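Local coordinates for protein aminoglycoside acetyltransferase meta-AAC0020 (Uncultured bacterium, PDB 5F47) that probably transfers an acetyl group from acetyl-coenzyme A to an amino group of aminoglycoside antibiotics, as a GNAT-fold resistance enzyme, at residues B[13-18]-B[56-61]; B[19-24]-B[47-52]; B[80-85]-B[119-124]. One frame throughout, in Å; residues are numbered along the deposited sequence.

All three contacts belong to one GNAT domain built round a mixed sheet. Interaction 1 pairs the edge strand 11-15 with strand 57-64. Along the chain, interaction 2 falls between the two segments of interaction 1: it packs helix 21-34, which follows strand 11-15, on helix 45-53, which precedes strand 57-64. Their centres are about 10 Å apart and they touch, for instance where Q49 NE2 reaches E18 O. Interaction 3 comes later, at strand 122-128, the last strand of this chain's sheet, which a strand of the second subunit extends; its centre is about 19 Å from that of interaction 1 and about 26 Å from that of interaction 2. Each contact also has residues that meet the second subunit.

Interaction 1 of 3, residues B[13-18]-B[56-61]; sequences IERLAE and NFYVFV. With CA (calcium ion), chain I.
R15 CG lies over one face of the F60 ring, a CH-pi contact 4.0 Å from the centroid and offset toward the rim. With CG anti to the backbone N (chi1 -176°), CG comes over the ring; the two side chains lie side by side, pointing the same way. R15 CD meets F60 CZ at 3.6 Å and approaches Y58 CD1 obliquely. F114 of helix 103-117 meets both F60 and Y58 edge-to-face.

Beneath these side chains, strands 11-15 and 57-64 run antiparallel in the GNAT sheet. E14 and V61 form a hydrogen-bonded pair, E14 N to V61 O at 2.9 Å and V61 N to E14 O at 2.8 Å; R15 and F60 are the non-hydrogen-bonded pair. L16 N donates to V59 O at 2.8 Å, then the chains part and water 1 bridges L16 O and V59 N. On the sheet face of E14 and V61, L16 places CD1 on V59 CG1 and CD2 on V61 CG2.

Past the strand, E18 OE2 binds the calcium ion at 2.2 Å. N53 and N55 complete its protein ligands, so the metal joins the end of 13-18 to the chain just before strand 57-64.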
loop_
_atom_site.group_PDB
_atom_site.type_symbol
_atom_site.label_atom_id
_atom_site.label_comp_id
_atom_site.label_asym_id
_atom_site.label_seq_id
_atom_site.Cartn_x
_atom_site.Cartn_y
_atom_site.Cartn_z
ATOM N N ILE B 13 -13.738 7.963 -19.380
ATOM C CA ILE B 13 -13.055 7.346 -18.248
ATOM C C ILE B 13 -13.258 5.848 -18.342
ATOM O O ILE B 13 -14.396 5.378 -18.422
ATOM C CB ILE B 13 -13.574 7.848 -16.885
ATOM C CG1 ILE B 13 -13.416 9.366 -16.769
ATOM C CG2 ILE B 13 -12.852 7.145 -15.748
ATOM C CD1 ILE B 13 -11.988 9.821 -16.659
ATOM N N GLU B 14 -12.161 5.102 -18.362
ATOM C CA GLU B 14 -12.237 3.670 -18.592
ATOM C C GLU B 14 -11.325 2.916 -17.649
ATOM O O GLU B 14 -10.255 3.402 -17.269
ATOM C CB GLU B 14 -11.892 3.342 -20.051
ATOM C CG GLU B 14 -12.906 3.926 -21.042
ATOM C CD GLU B 14 -12.602 3.611 -22.499
ATOM O OE1 GLU B 14 -11.667 2.828 -22.770
ATOM O OE2 GLU B 14 -13.314 4.153 -23.376
ATOM N N ARG B 15 -11.762 1.725 -17.261
ATOM C CA ARG B 15 -10.956 0.839 -16.441
ATOM C C ARG B 15 -10.238 -0.144 -17.359
ATOM O O ARG B 15 -10.880 -0.782 -18.189
ATOM C CB ARG B 15 -11.832 0.105 -15.418
ATOM C CG ARG B 15 -11.041 -0.778 -14.458
ATOM C CD ARG B 15 -11.967 -1.457 -13.452
ATOM N NE ARG B 15 -12.650 -2.620 -14.015
ATOM C CZ ARG B 15 -13.941 -2.668 -14.335
ATOM N NH1 ARG B 15 -14.729 -1.609 -14.162
ATOM N NH2 ARG B 15 -14.449 -3.787 -14.832
ATOM N N LEU B 16 -8.916 -0.251 -17.245
ATOM C CA LEU B 16 -8.164 -1.082 -18.179
ATOM C C LEU B 16 -8.450 -2.566 -17.985
ATOM O O LEU B 16 -8.595 -3.053 -16.855
ATOM C CB LEU B 16 -6.664 -0.822 -18.057
ATOM C CG LEU B 16 -6.155 0.572 -18.438
ATOM C CD1 LEU B 16 -4.638 0.496 -18.576
ATOM C CD2 LEU B 16 -6.792 1.127 -19.709
ATOM N N ALA B 17 -8.552 -3.264 -19.108
ATOM C CA ALA B 17 -8.766 -4.703 -19.130
ATOM C C ALA B 17 -7.446 -5.365 -19.483
ATOM O O ALA B 17 -6.453 -4.679 -19.748
ATOM C CB ALA B 17 -9.853 -5.072 -20.133
ATOM N N GLU B 18 -7.429 -6.694 -19.515
ATOM C CA GLU B 18 -6.181 -7.411 -19.781
ATOM C C GLU B 18 -5.632 -7.167 -21.188
ATOM O O GLU B 18 -4.439 -7.337 -21.413
ATOM C CB GLU B 18 -6.365 -8.911 -19.551
ATOM C CG GLU B 18 -6.565 -9.278 -18.093
ATOM C CD GLU B 18 -6.551 -10.777 -17.867
ATOM O OE1 GLU B 18 -6.746 -11.532 -18.844
ATOM O OE2 GLU B 18 -6.333 -11.199 -16.712
ATOM N N ASN B 56 -5.767 -8.223 -8.382
ATOM C CA ASN B 56 -5.694 -7.292 -7.248
ATOM C C ASN B 56 -5.076 -5.957 -7.638
ATOM O O ASN B 56 -4.604 -5.199 -6.786
ATOM C CB ASN B 56 -4.897 -7.918 -6.120
ATOM C CG ASN B 56 -3.536 -8.396 -6.574
ATOM O OD1 ASN B 56 -2.989 -7.915 -7.585
ATOM N ND2 ASN B 56 -2.965 -9.324 -5.816
ATOM N N PHE B 57 -5.101 -5.669 -8.935
ATOM C CA PHE B 57 -4.518 -4.452 -9.480
ATOM C C PHE B 57 -5.458 -3.901 -10.527
ATOM O O PHE B 57 -5.849 -4.613 -11.448
ATOM C CB PHE B 57 -3.137 -4.755 -10.089
ATOM C CG PHE B 57 -2.450 -3.561 -10.658
ATOM C CD1 PHE B 57 -1.938 -2.586 -9.813
ATOM C CD2 PHE B 57 -2.291 -3.418 -12.038
ATOM C CE1 PHE B 57 -1.271 -1.476 -10.332
ATOM C CE2 PHE B 57 -1.629 -2.321 -12.561
ATOM C CZ PHE B 57 -1.115 -1.346 -11.707
ATOM N N TYR B 58 -5.839 -2.639 -10.377
ATOM C CA TYR B 58 -6.771 -2.003 -11.310
ATOM C C TYR B 58 -6.291 -0.616 -11.707
ATOM O O TYR B 58 -5.932 0.199 -10.860
ATOM C CB TYR B 58 -8.172 -1.901 -10.707
ATOM C CG TYR B 58 -8.882 -3.212 -10.554
ATOM C CD1 TYR B 58 -9.516 -3.803 -11.639
ATOM C CD2 TYR B 58 -8.949 -3.847 -9.328
ATOM C CE1 TYR B 58 -10.193 -5.005 -11.509
ATOM C CE2 TYR B 58 -9.626 -5.045 -9.187
ATOM C CZ TYR B 58 -10.238 -5.617 -10.281
ATOM O OH TYR B 58 -10.919 -6.805 -10.145
ATOM N N VAL B 59 -6.365 -0.350 -13.009
ATOM C CA VAL B 59 -5.901 0.892 -13.603
ATOM C C VAL B 59 -7.086 1.621 -14.221
ATOM O O VAL B 59 -7.878 1.021 -14.954
ATOM C CB VAL B 59 -4.848 0.639 -14.697
ATOM C CG1 VAL B 59 -4.317 1.948 -15.245
ATOM C CG2 VAL B 59 -3.697 -0.206 -14.157
ATOM N N PHE B 60 -7.230 2.906 -13.911
ATOM C CA PHE B 60 -8.277 3.706 -14.537
ATOM C C PHE B 60 -7.620 4.788 -15.369
ATOM O O PHE B 60 -6.673 5.424 -14.909
ATOM C CB PHE B 60 -9.197 4.326 -13.488
ATOM C CG PHE B 60 -9.999 3.317 -12.715
ATOM C CD1 PHE B 60 -9.415 2.603 -11.681
ATOM C CD2 PHE B 60 -11.321 3.070 -13.034
ATOM C CE1 PHE B 60 -10.143 1.665 -10.972
ATOM C CE2 PHE B 60 -12.055 2.135 -12.319
ATOM C CZ PHE B 60 -11.443 1.424 -11.297
ATOM N N VAL B 61 -8.114 5.004 -16.579
ATOM C CA VAL B 61 -7.540 6.029 -17.442
ATOM C C VAL B 61 -8.561 7.025 -17.963
ATOM O O VAL B 61 -9.764 6.757 -18.027
ATOM C CB VAL B 61 -6.799 5.406 -18.648
ATOM C CG1 VAL B 61 -5.674 4.493 -18.157
ATOM C CG2 VAL B 61 -7.745 4.645 -19.574
HETATM CA CA CA I . -6.911 -11.037 -14.545
HETATM O O HOH W 1 -6.862 -2.500 -14.741
HETATM O O HOH W 2 -5.733 -13.011 -14.021
HETATM O O HOH W 3 -8.563 -12.738 -14.831
HETATM O O HOH W 4 -6.623 -8.507 -14.559
HETATM O O HOH W 5 -8.991 -9.958 -14.954
#

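Interaction 2 of 3, residues B[19-24]-B[47-52]; sequences NDLPKF and HLQKLL
F24 and L52 touch with CG anti to the backbone N in both: in F24 (chi1 -170°) this starts the ring toward helix 45-53, and in L52 (chi1 -166°) it sends CG toward helix 21-34. The contact joins the first turn of helix 21-34 to helix 45-53, the two helices that together connect the first two strands of the GNAT fold.

The F24 ring enters edge first. L51 CD2 lies in the ring plane, 3.9 Å from F24 CZ, and the backbone oxygen L48 O also lies at the ring edge, 3.7 Å from F24 CE2. L52 slides past F24 in the opposite direction and sets CD1 near CD2 of the ring. Its other methyl, L52 CD2, presses on the start of helix 21-34, 3.5 Å from L21 N and close to D20 C. L21 crosses L48 at about a right angle, with L21 CD1 against L48 CB at 3.7 Å. Thus a leucine from each helix reaches the backbone or CB of the other.

Behind the interface, F24 also packs on L16 and on V59 of strand 57-64, and L51 on F57, so the helix pair rests on the sheet. L48 and L51 also pack on Y80 and Q79 of the second subunit, respectively.

No direct hydrogen bond crosses between the segments; the polar link runs through water 6. Q49 is bent at chi2 (66°), and its amide NE2 is held by E18 O and N53 OD1. Q49 OE1 comes to 3.6 Å from L21 CB and accepts a bond from water 6 at 2.8 Å, while that water accepts from the backbone L21 N at 2.9 Å.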
loop_
_atom_site.group_PDB
_atom_site.type_symbol
_atom_site.label_atom_id
_atom_site.label_comp_id
_atom_site.label_asym_id
_atom_site.label_seq_id
_atom_site.Cartn_x
_atom_site.Cartn_y
_atom_site.Cartn_z
ATOM N N ASN B 19 -6.481 -6.738 -22.118
ATOM C CA ASN B 19 -6.022 -6.462 -23.478
ATOM C C ASN B 19 -5.496 -5.035 -23.642
ATOM O O ASN B 19 -5.236 -4.587 -24.758
ATOM C CB ASN B 19 -7.147 -6.744 -24.490
ATOM C CG ASN B 19 -8.288 -5.729 -24.433
ATOM O OD1 ASN B 19 -8.437 -4.977 -23.473
ATOM N ND2 ASN B 19 -9.116 -5.725 -25.478
ATOM N N ASP B 20 -5.310 -4.327 -22.528
ATOM C CA ASP B 20 -4.971 -2.905 -22.598
ATOM C C ASP B 20 -3.520 -2.550 -22.272
ATOM O O ASP B 20 -3.244 -1.440 -21.830
ATOM C CB ASP B 20 -5.902 -2.100 -21.678
ATOM C CG ASP B 20 -7.284 -1.891 -22.284
ATOM O OD1 ASP B 20 -7.363 -1.572 -23.490
ATOM O OD2 ASP B 20 -8.293 -2.028 -21.558
ATOM N N LEU B 21 -2.584 -3.462 -22.520
ATOM C CA LEU B 21 -1.174 -3.126 -22.310
ATOM C C LEU B 21 -0.738 -1.829 -23.008
ATOM O O LEU B 21 0.001 -1.049 -22.409
ATOM C CB LEU B 21 -0.264 -4.270 -22.745
ATOM C CG LEU B 21 1.215 -4.060 -22.408
ATOM C CD1 LEU B 21 1.426 -3.788 -20.921
ATOM C CD2 LEU B 21 2.023 -5.264 -22.859
ATOM N N PRO B 22 -1.173 -1.586 -24.266
ATOM C CA PRO B 22 -0.737 -0.321 -24.875
ATOM C C PRO B 22 -1.165 0.921 -24.101
ATOM O O PRO B 22 -0.358 1.843 -23.968
ATOM C CB PRO B 22 -1.407 -0.349 -26.257
ATOM C CG PRO B 22 -1.523 -1.785 -26.565
ATOM C CD PRO B 22 -1.893 -2.418 -25.254
ATOM N N LYS B 23 -2.399 0.952 -23.598
ATOM C CA LYS B 23 -2.843 2.096 -22.811
ATOM C C LYS B 23 -2.111 2.155 -21.475
ATOM O O LYS B 23 -1.841 3.239 -20.967
ATOM C CB LYS B 23 -4.357 2.053 -22.593
ATOM C CG LYS B 23 -5.145 2.430 -23.843
ATOM C CD LYS B 23 -6.637 2.228 -23.635
ATOM C CE LYS B 23 -7.423 2.544 -24.904
ATOM N NZ LYS B 23 -8.849 2.134 -24.773
ATOM N N PHE B 24 -1.785 0.994 -20.910
ATOM C CA PHE B 24 -1.035 0.938 -19.656
ATOM C C PHE B 24 0.347 1.574 -19.856
ATOM O O PHE B 24 0.783 2.395 -19.044
ATOM C CB PHE B 24 -0.923 -0.518 -19.192
ATOM C CG PHE B 24 -0.377 -0.714 -17.790
ATOM C CD1 PHE B 24 -0.444 0.276 -16.812
ATOM C CD2 PHE B 24 0.206 -1.931 -17.459
ATOM C CE1 PHE B 24 0.075 0.041 -15.527
ATOM C CE2 PHE B 24 0.701 -2.178 -16.199
ATOM C CZ PHE B 24 0.648 -1.196 -15.228
ATOM N N HIS B 47 6.593 -8.453 -18.093
ATOM C CA HIS B 47 6.352 -8.081 -16.707
ATOM C C HIS B 47 5.098 -7.216 -16.572
ATOM O O HIS B 47 4.242 -7.441 -15.697
ATOM C CB HIS B 47 7.565 -7.336 -16.126
ATOM C CG HIS B 47 7.300 -6.772 -14.765
ATOM N ND1 HIS B 47 7.233 -7.566 -13.642
ATOM C CD2 HIS B 47 7.031 -5.511 -14.355
ATOM C CE1 HIS B 47 6.959 -6.813 -12.591
ATOM N NE2 HIS B 47 6.805 -5.565 -12.999
ATOM N N LEU B 48 4.983 -6.214 -17.438
ATOM C CA LEU B 48 3.857 -5.299 -17.344
ATOM C C LEU B 48 2.544 -6.017 -17.641
ATOM O O LEU B 48 1.521 -5.720 -17.015
ATOM C CB LEU B 48 4.054 -4.112 -18.288
ATOM C CG LEU B 48 5.207 -3.167 -17.935
ATOM C CD1 LEU B 48 5.329 -2.071 -18.982
ATOM C CD2 LEU B 48 5.010 -2.578 -16.535
ATOM N N GLN B 49 2.565 -6.969 -18.568
ATOM C CA GLN B 49 1.357 -7.728 -18.865
ATOM C C GLN B 49 0.945 -8.569 -17.662
ATOM O O GLN B 49 -0.236 -8.655 -17.332
ATOM C CB GLN B 49 1.546 -8.627 -20.088
ATOM C CG GLN B 49 0.277 -9.387 -20.497
ATOM C CD GLN B 49 -0.821 -8.459 -20.975
ATOM O OE1 GLN B 49 -0.644 -7.745 -21.963
ATOM N NE2 GLN B 49 -1.964 -8.461 -20.279
ATOM N N LYS B 50 1.921 -9.192 -17.012
ATOM C CA LYS B 50 1.660 -9.999 -15.820
ATOM C C LYS B 50 0.994 -9.166 -14.730
ATOM O O LYS B 50 0.037 -9.603 -14.084
ATOM C CB LYS B 50 2.964 -10.611 -15.302
ATOM C CG LYS B 50 2.792 -11.673 -14.227
ATOM C CD LYS B 50 4.124 -12.365 -13.922
ATOM C CE LYS B 50 4.026 -13.289 -12.711
ATOM N NZ LYS B 50 5.297 -14.035 -12.459
ATOM N N LEU B 51 1.505 -7.962 -14.517
ATOM C CA LEU B 51 0.887 -7.051 -13.554
ATOM C C LEU B 51 -0.549 -6.665 -13.943
ATOM O O LEU B 51 -1.453 -6.736 -13.113
ATOM C CB LEU B 51 1.766 -5.807 -13.393
ATOM C CG LEU B 51 1.220 -4.663 -12.534
ATOM C CD1 LEU B 51 0.896 -5.167 -11.144
ATOM C CD2 LEU B 51 2.241 -3.527 -12.474
ATOM N N LEU B 52 -0.770 -6.292 -15.203
ATOM C CA LEU B 52 -2.106 -5.949 -15.677
ATOM C C LEU B 52 -3.070 -7.117 -15.524
ATOM O O LEU B 52 -4.281 -6.907 -15.327
ATOM C CB LEU B 52 -2.040 -5.489 -17.136
ATOM C CG LEU B 52 -3.252 -4.786 -17.729
ATOM C CD1 LEU B 52 -3.519 -3.509 -16.952
ATOM C CD2 LEU B 52 -2.987 -4.478 -19.194
HETATM O O HOH W 6 -2.628 -6.271 -23.174
#

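Interaction 3 of 3, residues B[80-85]-B[119-124]; sequences YYSEKP and GFEEVF
P85 turns its CB-CG-CD side to one face of the F120 ring: P85 CB stands over the ring centre, 3.7 Å from the centroid and 12° off the normal, a CH-pi contact. P85 CG meets F120 CE1 and CZ, and the two side chains cross at about a right angle. The contact joins the loop before strand 86-94 to the turn before strand 122-128, where the GNAT sheet has its parallel pair of strands.

Beside the stack, P85 O accepts from E121 N at 2.8 Å, nearly straight on to the carbonyl. It is the single hydrogen bond between the two segments, and it stands just ahead of the strand pairing, which E122 continues with A87. K84 lies alongside, its CB 3.5 Å from G119 O and 4.0 Å from E121 CB, while CG and CD follow the same carbonyl.

The next shell fixes both backbones. G119 ends helix 103-117 in a Schellman motif, with positive phi (72°), and thereby turns the chain into F120. In the loop 80-85, S82 OG accepts from K84 N at 2.9 Å, an ST turn that shapes the approach to P85. F120 further packs on V76, A87 and Y115, which places its ring in the core.

Farther out, V123 and F124 pair with an antiparallel strand of the second subunit, so the sheet continues across the dimer, and Y80 OH and Y81 OH both bond to D91 OD2 of that subunit. Q79 NE2 of the same chain bonds to both K84 O and E121 OE2, linking loop and turn, and S82 CB lies 4.1 Å from E121 OE2.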
loop_
_atom_site.group_PDB
_atom_site.type_symbol
_atom_site.label_atom_id
_atom_site.label_comp_id
_atom_site.label_asym_id
_atom_site.label_seq_id
_atom_site.Cartn_x
_atom_site.Cartn_y
_atom_site.Cartn_z
ATOM N N TYR B 80 -7.125 -8.248 7.374
ATOM C CA TYR B 80 -7.355 -9.178 8.473
ATOM C C TYR B 80 -8.239 -8.555 9.561
ATOM O O TYR B 80 -8.613 -9.238 10.498
ATOM C CB TYR B 80 -6.018 -9.674 9.071
ATOM C CG TYR B 80 -4.980 -8.589 9.214
ATOM C CD1 TYR B 80 -4.907 -7.809 10.364
ATOM C CD2 TYR B 80 -4.072 -8.339 8.177
ATOM C CE1 TYR B 80 -3.957 -6.807 10.479
ATOM C CE2 TYR B 80 -3.135 -7.334 8.282
ATOM C CZ TYR B 80 -3.074 -6.581 9.436
ATOM O OH TYR B 80 -2.128 -5.583 9.531
ATOM N N TYR B 81 -8.571 -7.267 9.438
ATOM C CA TYR B 81 -9.500 -6.631 10.377
ATOM C C TYR B 81 -10.964 -6.707 9.919
ATOM O O TYR B 81 -11.869 -6.449 10.714
ATOM C CB TYR B 81 -9.130 -5.158 10.577
ATOM C CG TYR B 81 -7.803 -4.903 11.274
ATOM C CD1 TYR B 81 -7.461 -5.571 12.437
ATOM C CD2 TYR B 81 -6.901 -3.998 10.736
ATOM C CE1 TYR B 81 -6.242 -5.331 13.066
ATOM C CE2 TYR B 81 -5.683 -3.741 11.358
ATOM C CZ TYR B 81 -5.370 -4.401 12.518
ATOM O OH TYR B 81 -4.159 -4.169 13.153
ATOM N N SER B 82 -11.186 -7.038 8.650
ATOM C CA SER B 82 -12.526 -7.076 8.060
ATOM C C SER B 82 -12.501 -7.976 6.839
ATOM O O SER B 82 -11.452 -8.122 6.206
ATOM C CB SER B 82 -12.961 -5.664 7.652
ATOM O OG SER B 82 -14.137 -5.698 6.859
ATOM N N GLU B 83 -13.641 -8.542 6.457
ATOM C CA GLU B 83 -13.713 -9.247 5.177
ATOM C C GLU B 83 -13.862 -8.313 3.986
ATOM O O GLU B 83 -13.769 -8.744 2.838
ATOM C CB GLU B 83 -14.880 -10.234 5.162
ATOM C CG GLU B 83 -14.658 -11.461 5.996
ATOM C CD GLU B 83 -15.449 -12.655 5.489
ATOM O OE1 GLU B 83 -15.767 -12.702 4.282
ATOM O OE2 GLU B 83 -15.756 -13.545 6.304
ATOM N N LYS B 84 -14.140 -7.041 4.243
ATOM C CA LYS B 84 -14.209 -6.059 3.170
ATOM C C LYS B 84 -12.824 -5.483 2.892
ATOM O O LYS B 84 -12.186 -4.975 3.797
ATOM C CB LYS B 84 -15.177 -4.930 3.542
ATOM C CG LYS B 84 -16.605 -5.388 3.845
ATOM C CD LYS B 84 -17.473 -4.213 4.232
ATOM C CE LYS B 84 -18.948 -4.550 4.085
ATOM N NZ LYS B 84 -19.325 -5.758 4.870
ATOM N N PRO B 85 -12.358 -5.550 1.638
ATOM C CA PRO B 85 -10.995 -5.080 1.374
ATOM C C PRO B 85 -10.819 -3.572 1.354
ATOM O O PRO B 85 -11.780 -2.794 1.375
ATOM C CB PRO B 85 -10.686 -5.640 -0.028
ATOM C CG PRO B 85 -11.750 -6.622 -0.313
ATOM C CD PRO B 85 -12.948 -6.238 0.479
ATOM N N GLY B 119 -18.008 -3.655 -2.849
ATOM C CA GLY B 119 -18.202 -3.801 -1.415
ATOM C C GLY B 119 -16.939 -3.649 -0.590
ATOM O O GLY B 119 -16.803 -4.268 0.474
ATOM N N PHE B 120 -16.010 -2.825 -1.068
ATOM C CA PHE B 120 -14.820 -2.508 -0.292
ATOM C C PHE B 120 -15.154 -1.585 0.883
ATOM O O PHE B 120 -16.172 -0.873 0.857
ATOM C CB PHE B 120 -13.764 -1.825 -1.168
ATOM C CG PHE B 120 -12.942 -2.766 -1.998
ATOM C CD1 PHE B 120 -13.509 -3.860 -2.632
ATOM C CD2 PHE B 120 -11.588 -2.536 -2.159
ATOM C CE1 PHE B 120 -12.729 -4.719 -3.422
ATOM C CE2 PHE B 120 -10.808 -3.388 -2.942
ATOM C CZ PHE B 120 -11.378 -4.480 -3.567
ATOM N N GLU B 121 -14.287 -1.576 1.894
ATOM C CA GLU B 121 -14.504 -0.736 3.065
ATOM C C GLU B 121 -14.110 0.713 2.774
ATOM O O GLU B 121 -14.785 1.651 3.203
ATOM C CB GLU B 121 -13.712 -1.240 4.290
ATOM C CG GLU B 121 -14.032 -0.393 5.547
ATOM C CD GLU B 121 -13.188 -0.722 6.785
ATOM O OE1 GLU B 121 -13.258 0.036 7.776
ATOM O OE2 GLU B 121 -12.461 -1.719 6.794
ATOM N N GLU B 122 -13.016 0.879 2.048
ATOM C CA GLU B 122 -12.321 2.153 2.040
ATOM C C GLU B 122 -11.339 2.202 0.895
ATOM O O GLU B 122 -10.744 1.186 0.543
ATOM C CB GLU B 122 -11.587 2.329 3.357
ATOM C CG GLU B 122 -10.813 3.611 3.534
ATOM C CD GLU B 122 -9.955 3.543 4.772
ATOM O OE1 GLU B 122 -8.716 3.486 4.638
ATOM O OE2 GLU B 122 -10.525 3.517 5.882
ATOM N N VAL B 123 -11.176 3.389 0.320
ATOM C CA VAL B 123 -10.119 3.656 -0.645
ATOM C C VAL B 123 -9.201 4.661 0.014
ATOM O O VAL B 123 -9.684 5.596 0.628
ATOM C CB VAL B 123 -10.686 4.224 -1.956
ATOM C CG1 VAL B 123 -9.593 4.597 -2.923
ATOM C CG2 VAL B 123 -11.658 3.234 -2.618
ATOM N N PHE B 124 -7.884 4.487 -0.076
ATOM C CA PHE B 124 -6.989 5.525 0.438
ATOM C C PHE B 124 -5.874 5.881 -0.538
ATOM O O PHE B 124 -5.579 5.140 -1.481
ATOM C CB PHE B 124 -6.408 5.132 1.819
ATOM C CG PHE B 124 -5.503 3.911 1.811
ATOM C CD1 PHE B 124 -6.029 2.633 1.842
ATOM C CD2 PHE B 124 -4.134 4.063 1.804
ATOM C CE1 PHE B 124 -5.188 1.508 1.859
ATOM C CE2 PHE B 124 -3.296 2.952 1.843
ATOM C CZ PHE B 124 -3.823 1.687 1.865
#